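Local coordinates for nudix hydrolase domain-containing protein (Thermotoga maritima, PDB 3E57) that is of unknown function but belongs to the Nudix family and is probably a hydrolase of nucleoside-diphosphate-type substrates, at residues B[117-120]-B[121-125]; B[39-42]-B[43-46]; B[182-185]-B[186-190]. One frame throughout, in Å; residues are numbered along the deposited sequence.

Contact 1 (B[117-120]-B[121-125]); sequences EAFL and KGLER
Backbone bonds of the i to i+4 kind lead from 117-120 into 121-125: K121 N donates to E117 O over 3.1 Å, and the bonds from G122 N to A118 O and from L123 N to F119 O are both shorter, at 2.7 Å, while the one from E124 N to L120 O is weak. On the solvent side E117 and K121 lie next to each other and point the same way. E117 reaches out extended, whereas K121 bends at its last torsion (chi4 54°), which turns its ammonium back beside the glutamate. The salt bridge this makes is long, with K121 NZ 3.9 Å from E117 OE2, and NZ comes equally near the E117 CG methylene. A water also bridges the two residues: it donates to E117 O and accepts from K121 NZ over 3.0 Å, tying the lysine tip to the carbonyl that already receives the backbone N-H of K121. The inner side is apolar, and there L123 CD2 approaches F119 CE2 obliquely at 4.3 Å. The F119 chi1 of 179° sets CG opposite the backbone N and brings the ring round to the L123 side, and the L120 CD2 methyl lies at the ring's edge, in plane. The segments belong to helix 115-130, whose REVNEE sequence, beginning at R125, matches the REUXEE signature of the Nudix box. R125 is held by salt bridges to D111 and E129 and by a bond to H106 O. The helix packs on the central sheet, where L123 rests on P71 and V73 of strand 66-77 and F119 on F160 of strand 155-163, while the F119 ring also meets F44 of helix 41-51 edge to face.

Contact 2 (B[39-42]-B[43-46]); sequences VNFE and DFLN
N40 meets D43 at the N-cap of helix 41-51. Its CB lies 3.5 Å from D43 OD2, its CG is 4.0 Å from both D43 OD2 and D43 N, and its tip, OD1, accepts from D43 N over 2.9 Å, in the plane of the amide and on a lone pair. CG stands anti to the backbone N (chi1 171°), which swings the amide forward to this first-turn N-H. Behind the cap, F44 N bonds to N40 O and L45 N to F41 O. L45 lies over one face of the F41 ring: its CD1 makes a CH-pi contact 4.1 Å from the ring centroid, and its CD2 is 3.8 Å from F41 CE1. F44 CD2 comes instead to the ring edge. Replacing F41 by an alanine is likely to leave the L45 methyls without the face they lie on and to open a gap beside F140 of strand 131-145, which stacks on this ring. On the outer side, the E42 carboxylate is held through OE1 by a salt bridge to R116. The reciprocal half of a capping box is water-mediated here, with one water accepting from N40 N at 3.0 Å and donating to D43 OD2.

Contact 3 (B[182-185]-B[186-190]); sequences LEEL and EKFSG
Two direct backbone bonds join 182-185 to 186-190. S189 N donates to L185 O over 2.8 Å, whereas F188 N reaches E184 O only weakly, at 3.4 Å. At the two preceding i to i+4 positions, water stands between the groups: a molecule accepts from E186 N and donates to L182 O, 2.9 Å from each, and a second one links K187 N to E183 O in the same way. The two waters thus bridge carbonyl and N-H where no direct bond forms, and L185 N donates to L182 O, three residues back. This is the N-terminal entry to the short helix 185-189, which follows strand 176-181 in the Nudix domain and leads to helix 194-206. Side-chain hydrogen bonding is added by S189, whose OG, placed between its own backbone N and carbonyl carbon (chi1 75°), donates to E186 O over 2.7 Å. G190 N approaches that oxygen from the same face of its plane, giving the carbonyl two donors. The charged groups are looser. E184 and K187 run side by side, the glutamate extended and the lysine bent at chi3 (78°), yet E184 OE2 and K187 NZ stay 4.1 Å apart, beyond a salt bridge, and their attraction is probably modest. In a further kind of contact an aromatic edge faces a carbonyl: F188 CD2 is 3.3 Å from E184 O, which lies in the plane of the ring. The apolar contact is a light touch on the buried side, L185 CD1 lying 4.4 Å from F188 CB. F188 also meets Y99 edge to face, and both L185 and F188 rest on I180 of strand 176-181, L185 reaching on to A200 and L204 of helix 194-206.

From the N terminus, contact 2 comes first, at the start of helix 41-51; contact 1 follows in the first three turns of helix 115-130, and contact 3 runs from the loop after strand 176-181 through helix 185-189. Each joins two consecutive segments, through residues about one helical turn apart, so none closes a long loop, nests or crosses. Contacts 1 and 2 nevertheless meet in space: L120 CD2 packs 3.9 Å from F41 CZ, binding the Nudix helix to the helix of the N-terminal part. Contact 3 lies across the chain's centre from contact 1, about 18 Å away at the nearest atoms, and joins strand 176-181 to the C-terminal helix.

Contact 1 (B[117-120]-B[121-125])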
loop_
_atom_site.group_PDB
_atom_site.type_symbol
_atom_site.label_atom_id
_atom_site.label_comp_id
_atom_site.label_asym_id
_atom_site.label_seq_id
_atom_site.Cartn_x
_atom_site.Cartn_y
_atom_site.Cartn_z
ATOM N N GLU B 117 23.770 -4.761 -12.987
ATOM C CA GLU B 117 23.851 -5.359 -14.310
ATOM C C GLU B 117 22.969 -6.603 -14.412
ATOM O O GLU B 117 22.293 -6.799 -15.423
ATOM C CB GLU B 117 25.307 -5.719 -14.631
ATOM C CG GLU B 117 25.538 -6.261 -16.035
ATOM C CD GLU B 117 26.914 -6.876 -16.197
ATOM O OE1 GLU B 117 27.790 -6.605 -15.344
ATOM O OE2 GLU B 117 27.119 -7.643 -17.167
ATOM N N ALA B 118 22.992 -7.443 -13.375
ATOM C CA ALA B 118 22.182 -8.665 -13.347
ATOM C C ALA B 118 20.702 -8.307 -13.334
ATOM O O ALA B 118 19.904 -8.948 -14.014
ATOM C CB ALA B 118 22.521 -9.528 -12.128
ATOM N N PHE B 119 20.357 -7.277 -12.562
ATOM C CA PHE B 119 18.974 -6.799 -12.472
ATOM C C PHE B 119 18.464 -6.382 -13.843
ATOM O O PHE B 119 17.426 -6.860 -14.298
ATOM C CB PHE B 119 18.853 -5.625 -11.498
ATOM C CG PHE B 119 17.444 -5.082 -11.379
ATOM C CD1 PHE B 119 16.574 -5.576 -10.418
ATOM C CD2 PHE B 119 16.993 -4.096 -12.246
ATOM C CE1 PHE B 119 15.276 -5.089 -10.318
ATOM C CE2 PHE B 119 15.695 -3.606 -12.162
ATOM C CZ PHE B 119 14.835 -4.101 -11.183
ATOM N N LEU B 120 19.217 -5.510 -14.508
ATOM C CA LEU B 120 18.783 -4.956 -15.782
ATOM C C LEU B 120 18.618 -6.027 -16.866
ATOM O O LEU B 120 17.620 -6.027 -17.585
ATOM C CB LEU B 120 19.724 -3.829 -16.228
ATOM C CG LEU B 120 19.663 -2.584 -15.326
ATOM C CD1 LEU B 120 20.701 -1.550 -15.733
ATOM C CD2 LEU B 120 18.274 -1.969 -15.331
ATOM N N LYS B 121 19.563 -6.955 -16.964
ATOM C CA LYS B 121 19.439 -8.054 -17.937
ATOM C C LYS B 121 18.370 -9.063 -17.515
ATOM O O LYS B 121 17.580 -9.516 -18.348
ATOM C CB LYS B 121 20.785 -8.740 -18.194
ATOM C CG LYS B 121 21.612 -8.009 -19.244
ATOM C CD LYS B 121 22.825 -8.804 -19.686
ATOM C CE LYS B 121 23.841 -7.925 -20.425
ATOM N NZ LYS B 121 24.242 -6.710 -19.646
ATOM N N GLY B 122 18.331 -9.389 -16.224
ATOM C CA GLY B 122 17.305 -10.281 -15.679
ATOM C C GLY B 122 15.889 -9.754 -15.867
ATOM O O GLY B 122 14.971 -10.518 -16.156
ATOM N N LEU B 123 15.727 -8.443 -15.705
ATOM C CA LEU B 123 14.469 -7.750 -16.017
ATOM C C LEU B 123 14.016 -8.039 -17.454
ATOM O O LEU B 123 12.876 -8.446 -17.680
ATOM C CB LEU B 123 14.651 -6.242 -15.794
ATOM C CG LEU B 123 13.591 -5.231 -16.247
ATOM C CD1 LEU B 123 12.325 -5.401 -15.470
ATOM C CD2 LEU B 123 14.133 -3.796 -16.111
ATOM N N GLU B 124 14.917 -7.834 -18.416
ATOM C CA GLU B 124 14.647 -8.124 -19.827
ATOM C C GLU B 124 14.366 -9.621 -20.055
ATOM O O GLU B 124 13.368 -9.988 -20.680
ATOM C CB GLU B 124 15.834 -7.663 -20.691
ATOM C CG GLU B 124 15.643 -7.853 -22.193
ATOM C CD GLU B 124 16.916 -7.619 -23.004
ATOM O OE1 GLU B 124 17.962 -7.244 -22.418
ATOM O OE2 GLU B 124 16.865 -7.817 -24.242
ATOM N N ARG B 125 15.249 -10.475 -19.542
ATOM C CA ARG B 125 15.109 -11.926 -19.686
ATOM C C ARG B 125 13.778 -12.432 -19.129
ATOM O O ARG B 125 13.020 -13.117 -19.824
ATOM C CB ARG B 125 16.261 -12.634 -18.967
ATOM C CG ARG B 125 16.134 -14.158 -18.926
ATOM C CD ARG B 125 17.198 -14.800 -18.052
ATOM N NE ARG B 125 17.207 -14.262 -16.695
ATOM C CZ ARG B 125 16.301 -14.542 -15.759
ATOM N NH1 ARG B 125 15.280 -15.346 -16.008
ATOM N NH2 ARG B 125 16.412 -14.003 -14.558
HETATM O O HOH W 1 22.981 -5.122 -17.461
HETATM O O HOH W 2 25.298 -9.074 -17.875
#

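Contact 2 (B[39-42]-B[43-46])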
loop_
_atom_site.group_PDB
_atom_site.type_symbol
_atom_site.label_atom_id
_atom_site.label_comp_id
_atom_site.label_asym_id
_atom_site.label_seq_id
_atom_site.Cartn_x
_atom_site.Cartn_y
_atom_site.Cartn_z
ATOM N N VAL B 39 9.849 5.432 -5.890
ATOM C CA VAL B 39 11.249 5.749 -5.596
ATOM C C VAL B 39 11.977 6.070 -6.893
ATOM O O VAL B 39 11.515 5.731 -7.972
ATOM C CB VAL B 39 11.998 4.621 -4.811
ATOM C CG1 VAL B 39 11.193 4.148 -3.580
ATOM C CG2 VAL B 39 12.358 3.479 -5.712
ATOM N N ASN B 40 13.108 6.746 -6.772
ATOM C CA ASN B 40 13.923 7.099 -7.932
ATOM C C ASN B 40 14.702 5.876 -8.411
ATOM O O ASN B 40 15.290 5.156 -7.614
ATOM C CB ASN B 40 14.849 8.269 -7.574
ATOM C CG ASN B 40 15.876 8.555 -8.643
ATOM O OD1 ASN B 40 16.894 7.860 -8.755
ATOM N ND2 ASN B 40 15.620 9.586 -9.434
ATOM N N PHE B 41 14.679 5.637 -9.717
ATOM C CA PHE B 41 15.279 4.436 -10.279
ATOM C C PHE B 41 16.773 4.355 -10.009
ATOM O O PHE B 41 17.285 3.297 -9.625
ATOM C CB PHE B 41 15.013 4.345 -11.784
ATOM C CG PHE B 41 15.325 2.994 -12.383
ATOM C CD1 PHE B 41 15.198 1.821 -11.631
ATOM C CD2 PHE B 41 15.719 2.891 -13.706
ATOM C CE1 PHE B 41 15.466 0.602 -12.177
ATOM C CE2 PHE B 41 15.981 1.654 -14.261
ATOM C CZ PHE B 41 15.859 0.505 -13.490
ATOM N N GLU B 42 17.469 5.474 -10.195
ATOM C CA GLU B 42 18.912 5.506 -9.946
ATOM C C GLU B 42 19.231 5.165 -8.481
ATOM O O GLU B 42 20.150 4.395 -8.212
ATOM C CB GLU B 42 19.494 6.868 -10.336
ATOM C CG GLU B 42 21.008 6.923 -10.315
ATOM C CD GLU B 42 21.634 5.764 -11.056
ATOM O OE1 GLU B 42 21.279 5.549 -12.238
ATOM O OE2 GLU B 42 22.470 5.062 -10.452
ATOM N N ASP B 43 18.455 5.718 -7.548
ATOM C CA ASP B 43 18.611 5.411 -6.118
ATOM C C ASP B 43 18.439 3.916 -5.858
ATOM O O ASP B 43 19.214 3.307 -5.105
ATOM C CB ASP B 43 17.600 6.192 -5.262
ATOM C CG ASP B 43 17.863 7.695 -5.234
ATOM O OD1 ASP B 43 18.972 8.137 -5.613
ATOM O OD2 ASP B 43 16.943 8.442 -4.815
ATOM N N PHE B 44 17.437 3.315 -6.499
ATOM C CA PHE B 44 17.210 1.875 -6.363
ATOM C C PHE B 44 18.373 1.031 -6.901
ATOM O O PHE B 44 18.812 0.094 -6.246
ATOM C CB PHE B 44 15.912 1.465 -7.065
ATOM C CG PHE B 44 15.617 0.009 -6.959
ATOM C CD1 PHE B 44 15.422 -0.573 -5.716
ATOM C CD2 PHE B 44 15.554 -0.784 -8.089
ATOM C CE1 PHE B 44 15.168 -1.920 -5.603
ATOM C CE2 PHE B 44 15.302 -2.148 -7.975
ATOM C CZ PHE B 44 15.103 -2.704 -6.729
ATOM N N LEU B 45 18.847 1.349 -8.100
ATOM C CA LEU B 45 19.947 0.594 -8.709
ATOM C C LEU B 45 21.224 0.713 -7.881
ATOM O O LEU B 45 21.949 -0.268 -7.705
ATOM C CB LEU B 45 20.210 1.063 -10.138
ATOM C CG LEU B 45 19.162 0.738 -11.198
ATOM C CD1 LEU B 45 19.622 1.308 -12.531
ATOM C CD2 LEU B 45 18.889 -0.772 -11.288
ATOM N N ASN B 46 21.484 1.918 -7.375
ATOM C CA ASN B 46 22.583 2.161 -6.431
ATOM C C ASN B 46 22.411 1.319 -5.175
ATOM O O ASN B 46 23.362 0.717 -4.687
ATOM C CB ASN B 46 22.645 3.643 -6.054
ATOM C CG ASN B 46 23.200 4.509 -7.173
ATOM O OD1 ASN B 46 23.836 4.007 -8.110
ATOM N ND2 ASN B 46 22.970 5.819 -7.079
HETATM O O HOH W 3 14.227 7.571 -4.130
#

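Contact 3 (B[182-185]-B[186-190])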
loop_
_atom_site.group_PDB
_atom_site.type_symbol
_atom_site.label_atom_id
_atom_site.label_comp_id
_atom_site.label_asym_id
_atom_site.label_seq_id
_atom_site.Cartn_x
_atom_site.Cartn_y
_atom_site.Cartn_z
ATOM N N LEU B 182 -7.937 0.612 -20.450
ATOM C CA LEU B 182 -7.640 1.112 -19.116
ATOM C C LEU B 182 -8.923 1.401 -18.336
ATOM O O LEU B 182 -8.960 1.195 -17.128
ATOM C CB LEU B 182 -6.765 2.371 -19.190
ATOM C CG LEU B 182 -5.668 2.563 -18.147
ATOM C CD1 LEU B 182 -4.764 1.348 -18.019
ATOM C CD2 LEU B 182 -4.836 3.787 -18.529
ATOM N N GLU B 183 -9.979 1.845 -19.019
ATOM C CA GLU B 183 -11.265 2.107 -18.339
ATOM C C GLU B 183 -12.007 0.826 -17.918
ATOM O O GLU B 183 -13.072 0.900 -17.276
ATOM C CB GLU B 183 -12.179 3.020 -19.171
ATOM C CG GLU B 183 -12.854 2.377 -20.379
ATOM C CD GLU B 183 -12.172 2.696 -21.696
ATOM O OE1 GLU B 183 -10.963 3.034 -21.694
ATOM O OE2 GLU B 183 -12.857 2.595 -22.738
ATOM N N GLU B 184 -11.452 -0.335 -18.285
ATOM C CA GLU B 184 -11.917 -1.627 -17.785
ATOM C C GLU B 184 -11.029 -2.180 -16.671
ATOM O O GLU B 184 -11.367 -3.192 -16.057
ATOM C CB GLU B 184 -11.967 -2.657 -18.917
ATOM C CG GLU B 184 -12.954 -2.340 -20.036
ATOM C CD GLU B 184 -13.196 -3.533 -20.971
ATOM O OE1 GLU B 184 -13.887 -3.353 -22.000
ATOM O OE2 GLU B 184 -12.692 -4.654 -20.694
ATOM N N LEU B 185 -9.893 -1.539 -16.407
ATOM C CA LEU B 185 -8.954 -2.084 -15.443
ATOM C C LEU B 185 -9.505 -2.027 -14.007
ATOM O O LEU B 185 -9.230 -2.910 -13.208
ATOM C CB LEU B 185 -7.600 -1.379 -15.536
ATOM C CG LEU B 185 -6.530 -1.875 -14.561
ATOM C CD1 LEU B 185 -6.319 -3.390 -14.653
ATOM C CD2 LEU B 185 -5.244 -1.103 -14.791
ATOM N N GLU B 186 -10.287 -1.004 -13.679
ATOM C CA GLU B 186 -10.879 -0.919 -12.336
ATOM C C GLU B 186 -11.723 -2.168 -12.011
ATOM O O GLU B 186 -11.622 -2.724 -10.912
ATOM C CB GLU B 186 -11.718 0.349 -12.216
ATOM C CG GLU B 186 -12.438 0.535 -10.884
ATOM C CD GLU B 186 -13.207 1.848 -10.840
ATOM O OE1 GLU B 186 -12.566 2.888 -10.597
ATOM O OE2 GLU B 186 -14.440 1.844 -11.052
ATOM N N LYS B 187 -12.542 -2.601 -12.964
ATOM C CA LYS B 187 -13.322 -3.847 -12.841
ATOM C C LYS B 187 -12.431 -5.052 -12.512
ATOM O O LYS B 187 -12.666 -5.781 -11.550
ATOM C CB LYS B 187 -14.061 -4.100 -14.162
ATOM C CG LYS B 187 -14.756 -5.413 -14.244
ATOM C CD LYS B 187 -15.514 -5.589 -15.551
ATOM C CE LYS B 187 -14.586 -5.942 -16.696
ATOM N NZ LYS B 187 -15.337 -6.225 -17.937
ATOM N N PHE B 188 -11.390 -5.244 -13.311
ATOM C CA PHE B 188 -10.451 -6.355 -13.091
ATOM C C PHE B 188 -9.714 -6.256 -11.770
ATOM O O PHE B 188 -9.498 -7.267 -11.102
ATOM C CB PHE B 188 -9.457 -6.475 -14.256
ATOM C CG PHE B 188 -10.027 -7.140 -15.460
ATOM C CD1 PHE B 188 -9.814 -8.490 -15.685
ATOM C CD2 PHE B 188 -10.789 -6.418 -16.374
ATOM C CE1 PHE B 188 -10.334 -9.104 -16.774
ATOM C CE2 PHE B 188 -11.315 -7.019 -17.478
ATOM C CZ PHE B 188 -11.100 -8.382 -17.685
ATOM N N SER B 189 -9.337 -5.048 -11.361
ATOM C CA SER B 189 -8.642 -4.878 -10.081
ATOM C C SER B 189 -9.498 -5.354 -8.912
ATOM O O SER B 189 -8.972 -5.819 -7.901
ATOM C CB SER B 189 -8.235 -3.412 -9.849
ATOM O OG SER B 189 -9.366 -2.636 -9.502
ATOM N N GLY B 190 -10.815 -5.249 -9.063
ATOM C CA GLY B 190 -11.744 -5.712 -8.065
ATOM C C GLY B 190 -11.677 -7.202 -7.781
ATOM O O GLY B 190 -12.031 -7.611 -6.693
HETATM O O HOH W 4 -10.821 1.510 -14.986
HETATM O O HOH W 5 -13.523 -0.842 -15.051
#